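Local coordinates for protein putative LacI-family transcriptional regulator (Bacteroides fragilis, PDB 3GBV) that probably regulates transcription as a LacI-family DNA-binding protein, sensing a small effector through a domain resembling periplasmic binding proteins, at residues 26-31 / 47-52; 14-17 / 23-26; 96-101 / 259-264; 9-14 / 263-268; 255-260 / 279-284. One frame throughout, in Å; residues are numbered along the deposited sequence.

Contact 1: 26-31 / 47-52; sequences DVQKGI and ITHYDP. With EDO (1,2-ethanediol), chain C.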
# COMPACT_ATOMS: atom_id res chain seq x y z
N ASP A 26 -7.43 2.97 -15.72
CA ASP A 26 -7.40 1.90 -14.73
C ASP A 26 -8.79 1.63 -14.14
O ASP A 26 -9.17 0.47 -13.93
CB ASP A 26 -6.41 2.25 -13.62
CG ASP A 26 -4.97 2.08 -14.07
OD1 ASP A 26 -4.66 1.02 -14.65
OD2 ASP A 26 -4.15 3.00 -13.85
N VAL A 27 -9.54 2.69 -13.87
CA VAL A 27 -10.89 2.53 -13.34
C VAL A 27 -11.71 1.75 -14.36
O VAL A 27 -12.54 0.90 -13.99
CB VAL A 27 -11.57 3.90 -13.11
CG1 VAL A 27 -13.01 3.70 -12.64
CG2 VAL A 27 -10.77 4.70 -12.08
N GLN A 28 -11.48 2.03 -15.64
CA GLN A 28 -12.21 1.34 -16.69
C GLN A 28 -11.84 -0.14 -16.77
O GLN A 28 -12.70 -0.98 -17.00
CB GLN A 28 -11.99 2.04 -18.04
CG GLN A 28 -12.89 3.25 -18.22
CD GLN A 28 -12.63 4.00 -19.52
OE1 GLN A 28 -12.10 3.44 -20.48
NE2 GLN A 28 -13.02 5.27 -19.56
N LYS A 29 -10.56 -0.45 -16.57
CA LYS A 29 -10.13 -1.85 -16.57
C LYS A 29 -10.90 -2.52 -15.44
O LYS A 29 -11.44 -3.61 -15.61
CB LYS A 29 -8.62 -1.98 -16.31
CG LYS A 29 -7.73 -1.49 -17.44
CD LYS A 29 -6.28 -1.96 -17.26
CE LYS A 29 -5.35 -1.33 -18.30
NZ LYS A 29 -5.83 -1.55 -19.70
N GLY A 30 -10.96 -1.84 -14.30
CA GLY A 30 -11.68 -2.38 -13.15
C GLY A 30 -13.10 -2.75 -13.53
O GLY A 30 -13.55 -3.86 -13.25
N ILE A 31 -13.80 -1.82 -14.17
CA ILE A 31 -15.17 -2.05 -14.60
C ILE A 31 -15.25 -3.27 -15.51
O ILE A 31 -16.13 -4.12 -15.36
CB ILE A 31 -15.72 -0.81 -15.34
CG1 ILE A 31 -15.91 0.36 -14.36
CG2 ILE A 31 -17.04 -1.14 -16.03
CD1 ILE A 31 -16.13 1.71 -15.05
N ILE A 47 -19.97 2.54 -20.97
CA ILE A 47 -19.12 3.67 -20.65
C ILE A 47 -19.30 4.81 -21.63
O ILE A 47 -19.21 4.62 -22.84
CB ILE A 47 -17.63 3.25 -20.68
CG1 ILE A 47 -17.40 2.07 -19.73
CG2 ILE A 47 -16.76 4.44 -20.29
CD1 ILE A 47 -15.99 1.52 -19.77
N THR A 48 -19.57 6.00 -21.10
CA THR A 48 -19.69 7.17 -21.96
C THR A 48 -18.83 8.22 -21.30
O THR A 48 -18.78 8.31 -20.08
CB THR A 48 -21.14 7.71 -22.09
OG1 THR A 48 -21.52 8.38 -20.88
CG2 THR A 48 -22.11 6.59 -22.38
N HIS A 49 -18.13 8.99 -22.12
CA HIS A 49 -17.26 10.04 -21.62
C HIS A 49 -17.95 11.37 -21.80
O HIS A 49 -18.75 11.56 -22.72
CB HIS A 49 -15.95 10.00 -22.39
CG HIS A 49 -15.28 8.68 -22.31
ND1 HIS A 49 -14.64 8.23 -21.17
CD2 HIS A 49 -15.19 7.67 -23.21
CE1 HIS A 49 -14.20 7.00 -21.37
NE2 HIS A 49 -14.52 6.64 -22.60
N TYR A 50 -17.63 12.31 -20.91
CA TYR A 50 -18.26 13.61 -20.97
C TYR A 50 -17.26 14.75 -20.89
O TYR A 50 -16.16 14.59 -20.36
CB TYR A 50 -19.26 13.74 -19.82
CG TYR A 50 -18.62 13.85 -18.45
CD1 TYR A 50 -18.15 15.07 -17.96
CD2 TYR A 50 -18.54 12.73 -17.61
CE1 TYR A 50 -17.63 15.19 -16.67
CE2 TYR A 50 -18.01 12.84 -16.31
CZ TYR A 50 -17.57 14.07 -15.85
OH TYR A 50 -17.09 14.20 -14.56
N ASP A 51 -17.65 15.91 -21.43
CA ASP A 51 -16.81 17.09 -21.38
C ASP A 51 -17.10 17.63 -19.99
O ASP A 51 -18.24 17.98 -19.70
CB ASP A 51 -17.23 18.11 -22.44
CG ASP A 51 -16.22 19.23 -22.60
OD1 ASP A 51 -15.56 19.58 -21.59
OD2 ASP A 51 -16.09 19.77 -23.72
N PRO A 52 -16.09 17.69 -19.12
CA PRO A 52 -16.30 18.18 -17.76
C PRO A 52 -16.48 19.68 -17.59
O PRO A 52 -17.00 20.13 -16.57
CB PRO A 52 -15.05 17.70 -17.01
CG PRO A 52 -14.41 16.68 -17.94
CD PRO A 52 -14.71 17.23 -19.30
C1 EDO C . -19.68 16.61 -13.93
O1 EDO C . -19.39 16.96 -12.58
C2 EDO C . -19.45 17.83 -14.84
O2 EDO C . -18.09 18.27 -14.72
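Helix segment 26-31 and strand segment 47-52 come nearest at Gln-28 and Ile-47, whose CA atoms stand 8.3 Å apart, so side chains alone bridge the gap. Gln-28 does most of this work. With CG anti to its carbonyl carbon (chi1 -81°) and the chain extended beyond it, the side chain reaches over the strand and crosses Ile-47 at a slant; Gln-28 CG lies 3.9 Å from Ile-47 CD1, the end of an ethyl branch that reaches back to the helix. The amide is modelled at the edge of the His-49 imidazole, but implausibly close, so its exact placing is doubtful. Past the end of the strand, an ethanediol molecule, probably from the crystallisation liquor, gives a hydrogen bond from O2 to Pro-52 O (2.8 Å), while its C1 lies 3.6 Å from Tyr-50 OH; it is also hydrogen-bonded to Thr-78 N and Val-79 N. Tyr-50 OH itself is bonded to Ala-76 O and Thr-78 OG1. The two segments belong to a beta-alpha-beta unit: strand 43-50, at the edge of the parallel sheet, pairs with strand 9-16, and helix 23-37 also packs against helix 254-270, Val-27 on Pro-254 and Ile-31 on Ile-262.

Contact 2: 14-17 / 23-26; sequences LLPK and YWTD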
# COMPACT_ATOMS: atom_id res chain seq x y z
N LEU A 14 -20.41 6.98 -16.23
CA LEU A 14 -20.08 8.29 -16.78
C LEU A 14 -18.76 8.80 -16.20
O LEU A 14 -18.66 9.11 -15.01
CB LEU A 14 -21.22 9.27 -16.47
CG LEU A 14 -21.23 10.62 -17.19
CD1 LEU A 14 -21.25 10.41 -18.70
CD2 LEU A 14 -22.45 11.42 -16.73
N LEU A 15 -17.74 8.87 -17.06
CA LEU A 15 -16.42 9.31 -16.66
C LEU A 15 -15.93 10.44 -17.55
O LEU A 15 -16.40 10.61 -18.68
CB LEU A 15 -15.43 8.14 -16.76
CG LEU A 15 -15.77 6.83 -16.06
CD1 LEU A 15 -14.80 5.75 -16.53
CD2 LEU A 15 -15.68 7.01 -14.55
N PRO A 16 -14.98 11.25 -17.05
CA PRO A 16 -14.43 12.37 -17.82
C PRO A 16 -13.65 11.88 -19.05
O PRO A 16 -12.90 10.90 -18.96
CB PRO A 16 -13.49 13.05 -16.82
CG PRO A 16 -14.09 12.72 -15.49
CD PRO A 16 -14.48 11.27 -15.66
N LYS A 17 -13.83 12.55 -20.18
CA LYS A 17 -13.09 12.18 -21.39
C LYS A 17 -11.62 12.22 -21.01
O LYS A 17 -11.21 13.04 -20.18
CB LYS A 17 -13.36 13.17 -22.53
CG LYS A 17 -14.73 13.03 -23.20
CD LYS A 17 -14.98 14.18 -24.18
CE LYS A 17 -16.36 14.10 -24.84
NZ LYS A 17 -16.72 15.37 -25.54
N TYR A 23 -5.49 8.66 -15.67
CA TYR A 23 -6.08 8.04 -14.50
C TYR A 23 -7.25 7.08 -14.73
O TYR A 23 -7.26 5.98 -14.20
CB TYR A 23 -6.53 9.10 -13.50
CG TYR A 23 -7.11 8.48 -12.25
CD1 TYR A 23 -6.28 7.90 -11.29
CD2 TYR A 23 -8.49 8.40 -12.07
CE1 TYR A 23 -6.81 7.26 -10.17
CE2 TYR A 23 -9.03 7.76 -10.96
CZ TYR A 23 -8.20 7.19 -10.02
OH TYR A 23 -8.74 6.54 -8.94
N TRP A 24 -8.23 7.51 -15.51
CA TRP A 24 -9.43 6.71 -15.73
C TRP A 24 -9.27 5.38 -16.46
O TRP A 24 -10.14 4.51 -16.36
CB TRP A 24 -10.48 7.58 -16.42
CG TRP A 24 -10.67 8.87 -15.68
CD1 TRP A 24 -10.18 10.10 -16.03
CD2 TRP A 24 -11.30 9.04 -14.41
NE1 TRP A 24 -10.46 11.03 -15.05
CE2 TRP A 24 -11.15 10.40 -14.04
CE3 TRP A 24 -11.97 8.18 -13.54
CZ2 TRP A 24 -11.65 10.91 -12.84
CZ3 TRP A 24 -12.47 8.68 -12.34
CH2 TRP A 24 -12.31 10.04 -12.01
N THR A 25 -8.17 5.21 -17.18
CA THR A 25 -7.96 3.96 -17.89
C THR A 25 -7.97 2.76 -16.92
O THR A 25 -8.47 1.69 -17.23
CB THR A 25 -6.63 4.00 -18.66
OG1 THR A 25 -6.71 5.02 -19.66
CG2 THR A 25 -6.35 2.67 -19.33
N ASP A 26 -7.43 2.97 -15.72
CA ASP A 26 -7.40 1.90 -14.73
C ASP A 26 -8.79 1.63 -14.14
O ASP A 26 -9.17 0.47 -13.93
CB ASP A 26 -6.41 2.25 -13.62
CG ASP A 26 -4.97 2.08 -14.07
OD1 ASP A 26 -4.66 1.02 -14.65
OD2 ASP A 26 -4.15 3.00 -13.85
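Pro-16 turns its CB-CG-CD edge onto a face of the Trp-24 indole, CD standing 4.0 Å from the centroid of the five-membered ring and only 19° off its normal, a CH-pi contact. The pair ties the end of strand 9-16 to the N-terminal part of helix 23-37, within the opening beta-alpha-beta unit of a periplasmic-binding-protein-like lobe. Proline and indole cross at about a right angle, and Pro-16 CD comes within 3.8 Å of Trp-24 CE2. The indole points back at the strand because its CG is anti to the carbonyl carbon (chi1 -51°). Its opposite face is taken by the next-door Tyr-23, which turns a ring edge onto it and sets CD2 3.6 Å above the plane. The indole is thus held flat between a proline and a tyrosine edge, and the imidazole of His-18, from the connecting loop, meets it as well. Leu-15 approaches the benzene half of the indole obliquely, with its CD2 methyl 4.0 Å from Trp-24 CE3.

Contact 3: 96-101 / 259-264; sequences PYIYID and FNSIKT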
# COMPACT_ATOMS: atom_id res chain seq x y z
N PRO A 96 -30.59 4.06 -9.06
CA PRO A 96 -29.50 4.19 -8.10
C PRO A 96 -28.19 4.57 -8.77
O PRO A 96 -27.87 4.10 -9.86
CB PRO A 96 -29.43 2.80 -7.48
CG PRO A 96 -29.80 1.91 -8.65
CD PRO A 96 -31.00 2.65 -9.22
N TYR A 97 -27.42 5.43 -8.11
CA TYR A 97 -26.14 5.84 -8.65
C TYR A 97 -25.01 5.84 -7.62
O TYR A 97 -25.22 6.06 -6.42
CB TYR A 97 -26.25 7.22 -9.31
CG TYR A 97 -26.61 8.36 -8.39
CD1 TYR A 97 -25.63 9.10 -7.75
CD2 TYR A 97 -27.95 8.75 -8.23
CE1 TYR A 97 -25.95 10.22 -6.98
CE2 TYR A 97 -28.28 9.87 -7.46
CZ TYR A 97 -27.28 10.59 -6.85
OH TYR A 97 -27.61 11.72 -6.12
N ILE A 98 -23.81 5.57 -8.12
CA ILE A 98 -22.62 5.50 -7.29
C ILE A 98 -21.59 6.57 -7.65
O ILE A 98 -21.29 6.79 -8.82
CB ILE A 98 -21.95 4.11 -7.44
CG1 ILE A 98 -22.88 3.03 -6.90
CG2 ILE A 98 -20.60 4.10 -6.72
CD1 ILE A 98 -22.38 1.63 -7.13
N TYR A 99 -21.06 7.24 -6.63
CA TYR A 99 -20.03 8.23 -6.86
C TYR A 99 -18.67 7.58 -6.67
O TYR A 99 -18.47 6.74 -5.79
CB TYR A 99 -20.11 9.41 -5.87
CG TYR A 99 -21.23 10.40 -6.11
CD1 TYR A 99 -21.64 10.75 -7.40
CD2 TYR A 99 -21.85 11.04 -5.03
CE1 TYR A 99 -22.64 11.71 -7.61
CE2 TYR A 99 -22.84 12.00 -5.23
CZ TYR A 99 -23.23 12.33 -6.52
OH TYR A 99 -24.22 13.27 -6.70
N ILE A 100 -17.73 7.98 -7.51
CA ILE A 100 -16.37 7.50 -7.40
C ILE A 100 -15.49 8.74 -7.42
O ILE A 100 -15.82 9.75 -8.06
CB ILE A 100 -15.98 6.58 -8.57
CG1 ILE A 100 -16.34 7.25 -9.90
CG2 ILE A 100 -16.65 5.24 -8.42
CD1 ILE A 100 -15.97 6.42 -11.12
N ASP A 101 -14.39 8.66 -6.68
CA ASP A 101 -13.42 9.74 -6.59
C ASP A 101 -13.86 10.94 -5.74
O ASP A 101 -13.26 11.22 -4.70
CB ASP A 101 -13.03 10.21 -7.98
CG ASP A 101 -11.81 11.09 -7.96
OD1 ASP A 101 -10.76 10.59 -7.50
OD2 ASP A 101 -11.92 12.26 -8.38
N PHE A 259 -14.07 -1.74 -10.16
CA PHE A 259 -14.57 -3.07 -9.94
C PHE A 259 -15.68 -3.02 -8.88
O PHE A 259 -16.78 -3.51 -9.11
CB PHE A 259 -13.44 -3.98 -9.46
CG PHE A 259 -13.83 -5.42 -9.36
CD1 PHE A 259 -13.79 -6.25 -10.48
CD2 PHE A 259 -14.28 -5.94 -8.15
CE1 PHE A 259 -14.20 -7.57 -10.40
CE2 PHE A 259 -14.69 -7.27 -8.06
CZ PHE A 259 -14.65 -8.09 -9.20
N ASN A 260 -15.38 -2.43 -7.73
CA ASN A 260 -16.35 -2.32 -6.65
C ASN A 260 -17.63 -1.57 -7.01
O ASN A 260 -18.71 -1.91 -6.52
CB ASN A 260 -15.70 -1.66 -5.43
CG ASN A 260 -14.91 -2.64 -4.60
OD1 ASN A 260 -14.39 -3.62 -5.12
ND2 ASN A 260 -14.81 -2.37 -3.31
N SER A 261 -17.53 -0.55 -7.86
CA SER A 261 -18.71 0.20 -8.25
C SER A 261 -19.74 -0.74 -8.87
O SER A 261 -20.91 -0.73 -8.50
CB SER A 261 -18.36 1.31 -9.25
OG SER A 261 -17.67 2.36 -8.61
N ILE A 262 -19.27 -1.54 -9.83
CA ILE A 262 -20.12 -2.50 -10.54
C ILE A 262 -20.61 -3.60 -9.61
O ILE A 262 -21.77 -4.00 -9.65
CB ILE A 262 -19.37 -3.15 -11.71
CG1 ILE A 262 -18.79 -2.08 -12.63
CG2 ILE A 262 -20.31 -4.06 -12.48
CD1 ILE A 262 -19.84 -1.23 -13.32
N LYS A 263 -19.70 -4.09 -8.77
CA LYS A 263 -20.05 -5.14 -7.81
C LYS A 263 -21.20 -4.66 -6.92
O LYS A 263 -22.19 -5.37 -6.72
CB LYS A 263 -18.84 -5.49 -6.95
CG LYS A 263 -19.11 -6.59 -5.92
CD LYS A 263 -17.90 -6.82 -5.03
CE LYS A 263 -18.16 -7.91 -4.01
NZ LYS A 263 -19.33 -7.60 -3.15
N THR A 264 -21.06 -3.44 -6.40
CA THR A 264 -22.07 -2.84 -5.53
C THR A 264 -23.43 -2.74 -6.24
O THR A 264 -24.47 -2.97 -5.64
CB THR A 264 -21.66 -1.44 -5.07
OG1 THR A 264 -20.38 -1.49 -4.41
CG2 THR A 264 -22.70 -0.88 -4.11
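Ile-98 and Ile-100 point from their strand at one turn of the helix, and Ser-261 sits between them. In Ile-98 the CG1 branch is anti to the carbonyl carbon and chi2 (174°) straightens it, which drives CD1 into the helix backbone: it lies 3.1 Å from Ser-261 O, a tight carbon-oxygen contact, and 3.8 Å from Thr-264 CB. Ile-100 is turned differently. Its CG1 is wedged between backbone N and carbonyl carbon (chi1 49°), so the CG2 methyl is the branch offered to the helix, 3.1 Å from Ser-261 OG. That hydroxyl turns back on its own helix and is hydrogen-bonded to Gln-257 O, which satisfies it among the methyl groups. The axes of strand 97-100, inside the parallel sheet of the lobe, and helix segment 259-264 run almost antiparallel, 9.4 Å apart at closest; this part of helix 254-270 belongs to the stretch of chain that returns from the other lobe, as in type I periplasmic binding proteins. Thr-264 likewise turns its hydroxyl back along the helix, OG1 binding Asn-260 O at 2.7 Å from above the carbonyl plane, while Thr-264 N reaches the same oxygen from the opposite face at 2.8 Å. Thr-264 CG2 lies 3.9 Å from Ile-98 CD1.

Contact 4: 9-14 / 263-268; sequences YTFACL and KTLCDH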
# COMPACT_ATOMS: atom_id res chain seq x y z
N TYR A 9 -29.01 -6.49 -17.82
CA TYR A 9 -28.73 -5.46 -16.83
C TYR A 9 -27.73 -4.50 -17.47
O TYR A 9 -26.71 -4.94 -18.01
CB TYR A 9 -28.13 -6.06 -15.56
CG TYR A 9 -29.16 -6.65 -14.62
CD1 TYR A 9 -30.06 -5.83 -13.95
CD2 TYR A 9 -29.22 -8.02 -14.41
CE1 TYR A 9 -31.01 -6.37 -13.07
CE2 TYR A 9 -30.16 -8.58 -13.55
CZ TYR A 9 -31.05 -7.75 -12.88
OH TYR A 9 -31.99 -8.31 -12.03
N THR A 10 -28.03 -3.21 -17.41
CA THR A 10 -27.17 -2.20 -18.00
C THR A 10 -26.74 -1.15 -16.99
O THR A 10 -27.58 -0.47 -16.40
CB THR A 10 -27.87 -1.51 -19.19
OG1 THR A 10 -28.31 -2.51 -20.13
CG2 THR A 10 -26.92 -0.55 -19.90
N PHE A 11 -25.43 -1.03 -16.77
CA PHE A 11 -24.90 -0.06 -15.83
C PHE A 11 -24.18 1.02 -16.61
O PHE A 11 -23.17 0.75 -17.27
CB PHE A 11 -23.92 -0.71 -14.86
CG PHE A 11 -24.49 -1.87 -14.08
CD1 PHE A 11 -25.74 -1.76 -13.46
CD2 PHE A 11 -23.77 -3.05 -13.95
CE1 PHE A 11 -26.25 -2.82 -12.72
CE2 PHE A 11 -24.28 -4.12 -13.22
CZ PHE A 11 -25.53 -4.00 -12.60
N ALA A 12 -24.69 2.24 -16.55
CA ALA A 12 -24.07 3.35 -17.27
C ALA A 12 -22.95 3.95 -16.42
O ALA A 12 -23.17 4.37 -15.29
CB ALA A 12 -25.12 4.41 -17.60
N CYS A 13 -21.74 4.00 -16.98
CA CYS A 13 -20.60 4.56 -16.26
C CYS A 13 -20.18 5.87 -16.92
O CYS A 13 -19.66 5.87 -18.03
CB CYS A 13 -19.43 3.57 -16.27
SG CYS A 13 -19.89 1.88 -15.77
N LEU A 14 -20.41 6.98 -16.23
CA LEU A 14 -20.08 8.29 -16.78
C LEU A 14 -18.76 8.80 -16.20
O LEU A 14 -18.66 9.11 -15.01
CB LEU A 14 -21.22 9.27 -16.47
CG LEU A 14 -21.23 10.62 -17.19
CD1 LEU A 14 -21.25 10.41 -18.70
CD2 LEU A 14 -22.45 11.42 -16.73
N LYS A 263 -19.70 -4.09 -8.77
CA LYS A 263 -20.05 -5.14 -7.81
C LYS A 263 -21.20 -4.66 -6.92
O LYS A 263 -22.19 -5.37 -6.72
CB LYS A 263 -18.84 -5.49 -6.95
CG LYS A 263 -19.11 -6.59 -5.92
CD LYS A 263 -17.90 -6.82 -5.03
CE LYS A 263 -18.16 -7.91 -4.01
NZ LYS A 263 -19.33 -7.60 -3.15
N THR A 264 -21.06 -3.44 -6.40
CA THR A 264 -22.07 -2.84 -5.53
C THR A 264 -23.43 -2.74 -6.24
O THR A 264 -24.47 -2.97 -5.64
CB THR A 264 -21.66 -1.44 -5.07
OG1 THR A 264 -20.38 -1.49 -4.41
CG2 THR A 264 -22.70 -0.88 -4.11
N LEU A 265 -23.41 -2.37 -7.51
CA LEU A 265 -24.64 -2.25 -8.28
C LEU A 265 -25.27 -3.63 -8.48
O LEU A 265 -26.49 -3.78 -8.40
CB LEU A 265 -24.36 -1.60 -9.64
CG LEU A 265 -24.04 -0.11 -9.57
CD1 LEU A 265 -23.71 0.44 -10.96
CD2 LEU A 265 -25.24 0.62 -8.98
N CYS A 266 -24.43 -4.63 -8.74
CA CYS A 266 -24.91 -5.99 -8.96
C CYS A 266 -25.61 -6.53 -7.72
O CYS A 266 -26.77 -6.91 -7.78
CB CYS A 266 -23.76 -6.92 -9.33
SG CYS A 266 -23.16 -6.72 -11.03
N ASP A 267 -24.92 -6.55 -6.59
CA ASP A 267 -25.56 -7.10 -5.41
C ASP A 267 -26.69 -6.25 -4.83
O ASP A 267 -27.43 -6.71 -3.97
CB ASP A 267 -24.52 -7.48 -4.35
CG ASP A 267 -23.52 -6.40 -4.09
OD1 ASP A 267 -22.49 -6.70 -3.44
OD2 ASP A 267 -23.77 -5.26 -4.54
N HIS A 268 -26.84 -5.03 -5.31
CA HIS A 268 -27.92 -4.18 -4.83
C HIS A 268 -29.15 -4.41 -5.69
O HIS A 268 -30.26 -4.60 -5.17
CB HIS A 268 -27.54 -2.70 -4.90
CG HIS A 268 -28.68 -1.78 -4.60
ND1 HIS A 268 -29.30 -1.74 -3.37
CD2 HIS A 268 -29.32 -0.87 -5.37
CE1 HIS A 268 -30.27 -0.84 -3.39
NE2 HIS A 268 -30.31 -0.30 -4.60
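A cysteine sulfur beside an aromatic edge marks this contact: Cys-266 SG lies 4.8 Å from the centroid of the Phe-11 ring and 74° off its normal, nearest to Phe-11 CE2 at 3.6 Å. The same ring is approached over a face by Leu-265, whose CB sits 4.0 Å from the centroid in a CH-pi contact, displaced toward the rim on the CE1 side. Consecutive helix residues therefore take a face and the edge of one phenylalanine, which probably limits how it can tilt. Leu-265 and Phe-11 slide past each other in opposite directions, so that the CD1 methyl of Leu-265 lies 3.9 Å from Phe-11 CD1, near the root of the ring. Phe-11 is on the first strand, 9-16, of the parallel sheet, between strands 43-50 and 72-75, and helix 254-270 packs on one side of that sheet as part of the Rossmann-like lobe. Ile-262 and Leu-269 of the same helix add to the apolar packing about Phe-11, and Cys-266 also touches Ile-43. From Cys-266 on, the helix widens into a pi-type turn (266-268), where His-268 N makes weak bonds to Thr-264 O and Leu-265 O. Farther from the strand, Lys-263 NZ and Asp-267 OD1 form a weak, long salt bridge, 3.3 Å.

Contact 5: 255-260 / 279-284; sequences ELQGFN and NYMPID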
# COMPACT_ATOMS: atom_id res chain seq x y z
N GLU A 255 -8.31 0.65 -10.05
CA GLU A 255 -8.85 -0.61 -10.58
C GLU A 255 -9.97 -1.12 -9.67
O GLU A 255 -11.07 -1.43 -10.14
CB GLU A 255 -7.76 -1.69 -10.69
CG GLU A 255 -6.49 -1.30 -11.46
CD GLU A 255 -5.50 -0.46 -10.63
OE1 GLU A 255 -5.75 -0.23 -9.42
OE2 GLU A 255 -4.47 -0.03 -11.20
N LEU A 256 -9.68 -1.22 -8.37
CA LEU A 256 -10.64 -1.70 -7.39
C LEU A 256 -11.86 -0.78 -7.24
O LEU A 256 -12.97 -1.25 -6.97
CB LEU A 256 -9.97 -1.86 -6.02
CG LEU A 256 -10.77 -2.51 -4.89
CD1 LEU A 256 -11.25 -3.90 -5.32
CD2 LEU A 256 -9.90 -2.61 -3.64
N GLN A 257 -11.67 0.53 -7.42
CA GLN A 257 -12.80 1.44 -7.31
C GLN A 257 -13.81 1.16 -8.42
O GLN A 257 -15.02 1.21 -8.20
CB GLN A 257 -12.34 2.89 -7.39
CG GLN A 257 -11.65 3.37 -6.12
CD GLN A 257 -11.26 4.84 -6.18
OE1 GLN A 257 -12.04 5.68 -6.63
NE2 GLN A 257 -10.06 5.15 -5.71
N GLY A 258 -13.31 0.87 -9.62
CA GLY A 258 -14.21 0.60 -10.73
C GLY A 258 -14.87 -0.75 -10.54
O GLY A 258 -16.09 -0.91 -10.72
N PHE A 259 -14.07 -1.74 -10.16
CA PHE A 259 -14.57 -3.07 -9.94
C PHE A 259 -15.68 -3.02 -8.88
O PHE A 259 -16.78 -3.51 -9.11
CB PHE A 259 -13.44 -3.98 -9.46
CG PHE A 259 -13.83 -5.42 -9.36
CD1 PHE A 259 -13.79 -6.25 -10.48
CD2 PHE A 259 -14.28 -5.94 -8.15
CE1 PHE A 259 -14.20 -7.57 -10.40
CE2 PHE A 259 -14.69 -7.27 -8.06
CZ PHE A 259 -14.65 -8.09 -9.20
N ASN A 260 -15.38 -2.43 -7.73
CA ASN A 260 -16.35 -2.32 -6.65
C ASN A 260 -17.63 -1.57 -7.01
O ASN A 260 -18.71 -1.91 -6.52
CB ASN A 260 -15.70 -1.66 -5.43
CG ASN A 260 -14.91 -2.64 -4.60
OD1 ASN A 260 -14.39 -3.62 -5.12
ND2 ASN A 260 -14.81 -2.37 -3.31
N ASN A 279 -17.17 4.12 1.15
CA ASN A 279 -16.10 3.16 1.00
C ASN A 279 -14.81 3.94 0.73
O ASN A 279 -14.46 4.23 -0.42
CB ASN A 279 -16.42 2.23 -0.17
CG ASN A 279 -17.70 1.46 0.06
OD1 ASN A 279 -17.69 0.40 0.69
ND2 ASN A 279 -18.81 2.02 -0.41
N TYR A 280 -14.14 4.31 1.82
CA TYR A 280 -12.91 5.06 1.72
C TYR A 280 -11.78 4.14 1.30
O TYR A 280 -11.50 3.14 1.95
CB TYR A 280 -12.60 5.73 3.07
CG TYR A 280 -13.48 6.94 3.36
CD1 TYR A 280 -13.64 7.95 2.41
CD2 TYR A 280 -14.11 7.09 4.60
CE1 TYR A 280 -14.41 9.08 2.68
CE2 TYR A 280 -14.88 8.21 4.88
CZ TYR A 280 -15.03 9.20 3.92
OH TYR A 280 -15.77 10.33 4.21
N MSE A 281 -11.15 4.47 0.18
CA MSE A 281 -10.05 3.68 -0.35
C MSE A 281 -8.76 3.98 0.42
O MSE A 281 -8.66 5.01 1.08
CB MSE A 281 -9.86 3.99 -1.84
CG MSE A 281 -11.13 3.76 -2.66
SE MSE A 281 -11.62 1.85 -2.46
CE MSE A 281 -10.25 0.91 -3.49
N PRO A 282 -7.76 3.10 0.33
CA PRO A 282 -6.51 3.34 1.05
C PRO A 282 -5.67 4.50 0.51
O PRO A 282 -5.83 4.91 -0.64
CB PRO A 282 -5.78 2.00 0.93
CG PRO A 282 -6.24 1.49 -0.38
CD PRO A 282 -7.72 1.82 -0.39
N ILE A 283 -4.79 5.01 1.36
CA ILE A 283 -3.88 6.10 1.02
C ILE A 283 -2.49 5.46 0.97
O ILE A 283 -1.71 5.53 1.92
CB ILE A 283 -3.97 7.20 2.12
CG1 ILE A 283 -5.40 7.77 2.15
CG2 ILE A 283 -2.94 8.30 1.89
CD1 ILE A 283 -5.73 8.52 3.42
N ASP A 284 -2.20 4.80 -0.15
CA ASP A 284 -0.93 4.10 -0.33
C ASP A 284 0.25 4.97 -0.72
O ASP A 284 0.17 5.79 -1.64
CB ASP A 284 -1.08 2.98 -1.37
CG ASP A 284 -2.08 1.91 -0.96
OD1 ASP A 284 -2.17 1.62 0.26
OD2 ASP A 284 -2.77 1.36 -1.85
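Met-281, present as selenomethionine, curls over helix segment 255-260 and touches Leu-256 with its methyl end and Gln-257 with its middle. The residue lies on the connection between strand 278-280, at the edge of the parallel sheet, and strand 284-286 in the other lobe; it thus borders one of the interlobe crossovers of the two-lobed periplasmic-binding-protein fold. Met-281 is bent at both chi2 (-60°) and chi3 (-71°), a hooked shape that brings CE to the helix. Leu-256 crosses this hook at a slant: its CG is anti to the backbone N (chi1 -173°), which carries the isobutyl group out to the selenomethionine, and Met-281 CE rests 3.7 Å from Leu-256 CG. Gln-257 also crosses obliquely, one residue further along the helix, with its extended chain lying against the Met-281 CG methylene; the aliphatic part does the packing, Gln-257 CG to Met-281 CG measuring 3.5 Å. The selenium stands 4.0 Å from that same Gln-257 CG. On the strand side, Met-281 is held by a backbone hydrogen bond with Gly-114, and the following Pro-282 and Ile-283 pack on Tyr-293 of the second subunit. Across the contact the methyl of Met-281, CE, comes within 3.5 Å of Leu-256 CD2.

Contacts 1 to 4 lie in one lobe, on its parallel sheet, ordered 43-50, 9-16, 72-75, 97-100, 111-114, 278-280; contact 5 reaches from it onto the crossover to the other lobe. Contacts 1 and 2, with centres about 4 Å apart, share helix 23-37 and lie in the first beta-alpha-beta unit. Contacts 5, 3 and 4, in that order, use overlapping parts of helix 254-270; the centres of 3 and 4 are about 7 Å apart, those of 4 and 5 about 16 Å. The two helices pack together, as where Ile-31 of contact 1 meets Ile-262 of contact 3. Contact 4 encloses contact 1 along the chain, so a helix from late in the chain packs on the lobe's first strand.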